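Local coordinates for protein O-ureido-L-serine synthase (Streptomyces lavendulae, PDB 3X44) that catalyses the pyridoxal-phosphate-dependent addition of hydroxyurea to O-acetyl-L-serine, giving O-ureido-L-serine on the way to the antibiotic D-cycloserine, at residues I160-T174 / I276-M289. The protein carries 1 engineered substitution. Numbering follows the deposited sequence.
Sequences ILADFAGKRLDHFVT and IAEHAPEGTVLLAM
Asp170 OD2 is gripped by two donors. Val285 N reaches it at 2.8 Å on its anti lone pair, nearly straight at 170°. Arg168 NE comes to the syn lone pair in a salt bridge. This clamp lies where the chain runs into two neighbouring parallel strands, 171-174 and 285-290, in the mixed sheet of a fold-type II PLP enzyme of the cysteine synthase family. Helices 147-164 and 264-278 pack on opposite faces of the sheet. Strand 171-174 leads to the PLP-binding loop Gly177-Thr181, with the Thr174 side chain about 6 Å from the bound cofactor adduct.

Val285 O also serves two donors, Asp170 N at 2.8 Å and His171 N, which lies in its carbonyl plane. Beyond it the regular parallel pattern runs from Leu287 N to His171 O, Val173 N to Leu287 O and Met289 N to Val173 O.

The Arg168 chain is extended from CG to NE and lays its guanidinium against the turn 281-284. Gly283 O stands over the centre of one face, 3.2 Å above the plane. A water accepts from Arg168 NH2 and donates to Thr284 OG1, which in turn donates to Pro281 O.

On one face of the sheet, Leu287 CD2 touches Ile160 CG2 (3.7 Å) and meets the Phe172 ring at its edge, near its plane. Phe164 reaches Val285 CG1 with CE2, while Leu169 CD1 lies over a face of the Phe164 ring. Met289 bends at chi2 (-70°) and chi3 (-64°), which carries SD to the edge of the Phe172 ring in a Met-aromatic contact.

On the other face, His171 lies alongside Leu286. Ile276 CG2 sits over the imidazole in a CH-pi contact, 4.0 Å from its centroid, and Thr284 CG2 meets the ring edge 3.5 Å from His171 NE2.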
loop_
_atom_site.group_PDB
_atom_site.type_symbol
_atom_site.label_atom_id
_atom_site.label_comp_id
_atom_site.label_asym_id
_atom_site.label_seq_id
_atom_site.Cartn_x
_atom_site.Cartn_y
_atom_site.Cartn_z
ATOM N N ILE A 160 -8.685 7.438 8.050
ATOM C CA ILE A 160 -8.984 7.223 9.461
ATOM C C ILE A 160 -10.052 6.140 9.621
ATOM O O ILE A 160 -9.878 5.197 10.388
ATOM C CB ILE A 160 -9.464 8.538 10.129
ATOM C CG1 ILE A 160 -8.274 9.492 10.301
ATOM C CG2 ILE A 160 -10.125 8.237 11.486
ATOM C CD1 ILE A 160 -8.655 10.926 10.712
ATOM N N LEU A 161 -11.153 6.269 8.883
ATOM C CA LEU A 161 -12.237 5.299 8.968
ATOM C C LEU A 161 -11.831 3.905 8.507
ATOM O O LEU A 161 -12.255 2.905 9.097
ATOM C CB LEU A 161 -13.438 5.780 8.160
ATOM C CG LEU A 161 -14.189 6.967 8.771
ATOM C CD1 LEU A 161 -15.103 7.594 7.722
ATOM C CD2 LEU A 161 -14.994 6.486 9.980
ATOM N N ALA A 162 -11.016 3.838 7.457
ATOM C CA ALA A 162 -10.556 2.553 6.936
ATOM C C ALA A 162 -9.678 1.851 7.964
ATOM O O ALA A 162 -9.824 0.653 8.206
ATOM C CB ALA A 162 -9.768 2.754 5.636
ATOM N N ASP A 163 -8.770 2.604 8.574
ATOM C CA ASP A 163 -7.863 2.045 9.569
ATOM C C ASP A 163 -8.583 1.554 10.822
ATOM O O ASP A 163 -8.176 0.566 11.432
ATOM C CB ASP A 163 -6.814 3.081 9.970
ATOM C CG ASP A 163 -5.637 3.119 9.019
ATOM O OD1 ASP A 163 -5.536 2.241 8.141
ATOM O OD2 ASP A 163 -4.806 4.033 9.153
ATOM N N PHE A 164 -9.655 2.243 11.203
ATOM C CA PHE A 164 -10.396 1.867 12.398
ATOM C C PHE A 164 -11.658 1.055 12.147
ATOM O O PHE A 164 -12.400 0.759 13.082
ATOM C CB PHE A 164 -10.737 3.118 13.212
ATOM C CG PHE A 164 -9.610 3.584 14.092
ATOM C CD1 PHE A 164 -8.811 4.654 13.711
ATOM C CD2 PHE A 164 -9.324 2.925 15.286
ATOM C CE1 PHE A 164 -7.741 5.063 14.503
ATOM C CE2 PHE A 164 -8.256 3.324 16.088
ATOM C CZ PHE A 164 -7.463 4.394 15.695
ATOM N N ALA A 165 -11.901 0.691 10.890
ATOM C CA ALA A 165 -13.085 -0.096 10.553
ATOM C C ALA A 165 -13.057 -1.412 11.320
ATOM O O ALA A 165 -12.064 -2.137 11.292
ATOM C CB ALA A 165 -13.139 -0.361 9.052
ATOM N N GLY A 166 -14.151 -1.703 12.014
ATOM C CA GLY A 166 -14.245 -2.927 12.788
ATOM C C GLY A 166 -13.478 -2.845 14.096
ATOM O O GLY A 166 -13.366 -3.841 14.816
ATOM N N LYS A 167 -12.961 -1.658 14.407
ATOM C CA LYS A 167 -12.186 -1.446 15.630
ATOM C C LYS A 167 -12.739 -0.336 16.516
ATOM O O LYS A 167 -13.502 0.517 16.068
ATOM C CB LYS A 167 -10.736 -1.132 15.277
ATOM C CG LYS A 167 -9.966 -2.324 14.736
ATOM C CD LYS A 167 -8.734 -1.877 13.982
ATOM C CE LYS A 167 -8.267 -2.952 13.010
ATOM N NZ LYS A 167 -8.129 -4.279 13.676
ATOM N N ARG A 168 -12.337 -0.349 17.779
ATOM C CA ARG A 168 -12.799 0.653 18.732
ATOM C C ARG A 168 -12.100 2.005 18.589
ATOM O O ARG A 168 -10.873 2.082 18.512
ATOM C CB ARG A 168 -12.609 0.140 20.160
ATOM C CG ARG A 168 -12.861 1.195 21.231
ATOM C CD ARG A 168 -13.219 0.563 22.566
ATOM N NE ARG A 168 -13.541 1.572 23.571
ATOM C CZ ARG A 168 -13.667 1.315 24.869
ATOM N NH1 ARG A 168 -13.498 0.077 25.320
ATOM N NH2 ARG A 168 -13.948 2.297 25.718
ATOM N N LEU A 169 -12.902 3.066 18.546
ATOM C CA LEU A 169 -12.407 4.436 18.456
ATOM C C LEU A 169 -13.389 5.291 19.252
ATOM O O LEU A 169 -14.581 5.325 18.943
ATOM C CB LEU A 169 -12.343 4.920 16.999
ATOM C CG LEU A 169 -11.839 6.364 16.831
ATOM C CD1 LEU A 169 -10.436 6.491 17.408
ATOM C CD2 LEU A 169 -11.855 6.759 15.355
ATOM N N ASP A 170 -12.879 5.973 20.271
ATOM C CA ASP A 170 -13.702 6.806 21.146
ATOM C C ASP A 170 -13.566 8.318 20.999
ATOM O O ASP A 170 -14.550 9.041 21.145
ATOM C CB ASP A 170 -13.430 6.432 22.602
ATOM C CG ASP A 170 -13.732 4.984 22.887
ATOM O OD1 ASP A 170 -14.921 4.611 22.844
ATOM O OD2 ASP A 170 -12.780 4.220 23.139
ATOM N N HIS A 171 -12.354 8.806 20.743
ATOM C CA HIS A 171 -12.137 10.247 20.594
ATOM C C HIS A 171 -11.208 10.585 19.442
ATOM O O HIS A 171 -10.227 9.883 19.204
ATOM C CB HIS A 171 -11.520 10.844 21.856
ATOM C CG HIS A 171 -12.120 10.341 23.127
ATOM N ND1 HIS A 171 -13.075 11.046 23.827
ATOM C CD2 HIS A 171 -11.887 9.211 23.836
ATOM C CE1 HIS A 171 -13.406 10.370 24.913
ATOM N NE2 HIS A 171 -12.700 9.253 24.942
ATOM N N PHE A 172 -11.532 11.666 18.737
ATOM C CA PHE A 172 -10.720 12.166 17.633
ATOM C C PHE A 172 -10.245 13.545 18.100
ATOM O O PHE A 172 -11.056 14.428 18.380
ATOM C CB PHE A 172 -11.554 12.307 16.358
ATOM C CG PHE A 172 -10.824 12.984 15.233
ATOM C CD1 PHE A 172 -9.711 12.384 14.647
ATOM C CD2 PHE A 172 -11.234 14.227 14.771
ATOM C CE1 PHE A 172 -9.015 13.012 13.619
ATOM C CE2 PHE A 172 -10.546 14.866 13.743
ATOM C CZ PHE A 172 -9.433 14.256 13.166
ATOM N N VAL A 173 -8.935 13.745 18.176
ATOM C CA VAL A 173 -8.415 15.018 18.663
ATOM C C VAL A 173 -7.659 15.855 17.651
ATOM O O VAL A 173 -6.753 15.372 16.979
ATOM C CB VAL A 173 -7.497 14.794 19.874
ATOM C CG1 VAL A 173 -7.138 16.122 20.501
ATOM C CG2 VAL A 173 -8.185 13.879 20.883
ATOM N N THR A 174 -8.019 17.126 17.563
ATOM C CA THR A 174 -7.352 18.019 16.633
ATOM C C THR A 174 -7.463 19.480 17.041
ATOM O O THR A 174 -8.384 19.877 17.758
ATOM C CB THR A 174 -7.946 17.892 15.210
ATOM O OG1 THR A 174 -7.313 18.842 14.338
ATOM C CG2 THR A 174 -9.445 18.170 15.239
ATOM N N ILE A 276 -7.334 13.537 28.389
ATOM C CA ILE A 276 -8.611 12.832 28.380
ATOM C C ILE A 276 -8.403 11.364 28.774
ATOM O O ILE A 276 -9.215 10.775 29.494
ATOM C CB ILE A 276 -9.278 12.910 26.977
ATOM C CG1 ILE A 276 -9.842 14.318 26.748
ATOM C CG2 ILE A 276 -10.403 11.889 26.865
ATOM C CD1 ILE A 276 -10.062 14.671 25.290
ATOM N N ALA A 277 -7.304 10.782 28.307
ATOM C CA ALA A 277 -7.000 9.385 28.596
ATOM C C ALA A 277 -6.818 9.123 30.087
ATOM O O ALA A 277 -7.184 8.055 30.587
ATOM C CB ALA A 277 -5.754 8.960 27.838
ATOM N N GLU A 278 -6.249 10.104 30.781
ATOM C CA GLU A 278 -5.991 10.025 32.213
ATOM C C GLU A 278 -7.225 9.644 33.031
ATOM O O GLU A 278 -7.157 8.772 33.896
ATOM C CB GLU A 278 -5.452 11.368 32.718
ATOM C CG GLU A 278 -3.970 11.360 33.077
ATOM C CD GLU A 278 -3.321 12.733 32.931
ATOM O OE1 GLU A 278 -2.605 13.162 33.862
ATOM O OE2 GLU A 278 -3.528 13.382 31.883
ATOM N N HIS A 279 -8.350 10.297 32.757
ATOM C CA HIS A 279 -9.581 10.029 33.493
ATOM C C HIS A 279 -10.641 9.281 32.680
ATOM O O HIS A 279 -11.832 9.343 33.001
ATOM C CB HIS A 279 -10.187 11.341 34.016
ATOM C CG HIS A 279 -9.172 12.393 34.349
ATOM N ND1 HIS A 279 -9.360 13.726 34.053
ATOM C CD2 HIS A 279 -7.964 12.310 34.957
ATOM C CE1 HIS A 279 -8.312 14.418 34.461
ATOM N NE2 HIS A 279 -7.451 13.583 35.015
ATOM N N ALA A 280 -10.214 8.567 31.642
ATOM C CA ALA A 280 -11.149 7.820 30.795
ATOM C C ALA A 280 -11.274 6.352 31.207
ATOM O O ALA A 280 -10.373 5.794 31.827
ATOM C CB ALA A 280 -10.712 7.911 29.332
ATOM N N PRO A 281 -12.409 5.712 30.880
ATOM C CA PRO A 281 -12.605 4.300 31.232
ATOM C C PRO A 281 -11.619 3.388 30.514
ATOM O O PRO A 281 -11.118 3.719 29.441
ATOM C CB PRO A 281 -14.046 4.014 30.814
ATOM C CG PRO A 281 -14.370 5.061 29.806
ATOM C CD PRO A 281 -13.584 6.278 30.195
ATOM N N GLU A 282 -11.344 2.236 31.112
ATOM C CA GLU A 282 -10.419 1.275 30.528
ATOM C C GLU A 282 -10.864 0.874 29.122
ATOM O O GLU A 282 -12.055 0.733 28.860
ATOM C CB GLU A 282 -10.333 0.033 31.416
ATOM C CG GLU A 282 -10.343 0.339 32.910
ATOM C CD GLU A 282 -9.499 -0.636 33.715
ATOM O OE1 GLU A 282 -8.898 -0.213 34.727
ATOM O OE2 GLU A 282 -9.440 -1.827 33.334
ATOM N N GLY A 283 -9.901 0.695 28.224
ATOM C CA GLY A 283 -10.213 0.313 26.855
ATOM C C GLY A 283 -10.391 1.487 25.903
ATOM O O GLY A 283 -10.400 1.311 24.686
ATOM N N THR A 284 -10.525 2.685 26.462
ATOM C CA THR A 284 -10.715 3.899 25.669
ATOM C C THR A 284 -9.614 4.082 24.624
ATOM O O THR A 284 -8.426 4.035 24.949
ATOM C CB THR A 284 -10.754 5.143 26.583
ATOM O OG1 THR A 284 -11.914 5.081 27.422
ATOM C CG2 THR A 284 -10.797 6.426 25.759
ATOM N N VAL A 285 -10.021 4.281 23.372
ATOM C CA VAL A 285 -9.081 4.485 22.270
ATOM C C VAL A 285 -9.202 5.909 21.721
ATOM O O VAL A 285 -10.303 6.378 21.419
ATOM C CB VAL A 285 -9.333 3.493 21.115
ATOM C CG1 VAL A 285 -8.300 3.717 20.019
ATOM C CG2 VAL A 285 -9.257 2.059 21.627
ATOM N N LEU A 286 -8.065 6.589 21.591
ATOM C CA LEU A 286 -8.048 7.958 21.096
ATOM C C LEU A 286 -7.103 8.142 19.922
ATOM O O LEU A 286 -6.072 7.483 19.844
ATOM C CB LEU A 286 -7.625 8.909 22.217
ATOM C CG LEU A 286 -8.419 8.824 23.520
ATOM C CD1 LEU A 286 -7.724 7.873 24.502
ATOM C CD2 LEU A 286 -8.534 10.220 24.112
ATOM N N LEU A 287 -7.467 9.050 19.018
ATOM C CA LEU A 287 -6.657 9.364 17.847
ATOM C C LEU A 287 -6.332 10.856 17.831
ATOM O O LEU A 287 -7.235 11.696 17.914
ATOM C CB LEU A 287 -7.403 9.006 16.565
ATOM C CG LEU A 287 -6.699 9.421 15.270
ATOM C CD1 LEU A 287 -5.431 8.570 15.096
ATOM C CD2 LEU A 287 -7.637 9.241 14.079
ATOM N N ALA A 288 -5.044 11.176 17.711
ATOM C CA ALA A 288 -4.580 12.558 17.681
ATOM C C ALA A 288 -3.852 12.890 16.380
ATOM O O ALA A 288 -3.045 12.095 15.884
ATOM C CB ALA A 288 -3.648 12.820 18.868
ATOM N N MET A 289 -4.139 14.071 15.835
ATOM C CA MET A 289 -3.505 14.522 14.603
ATOM C C MET A 289 -2.155 15.176 14.887
ATOM O O MET A 289 -2.032 15.978 15.806
ATOM C CB MET A 289 -4.388 15.549 13.888
ATOM C CG MET A 289 -5.733 15.029 13.433
ATOM S SD MET A 289 -5.560 13.867 12.071
ATOM C CE MET A 289 -4.868 14.925 10.790
HETATM O O HOH W 1 -14.299 5.367 26.349
#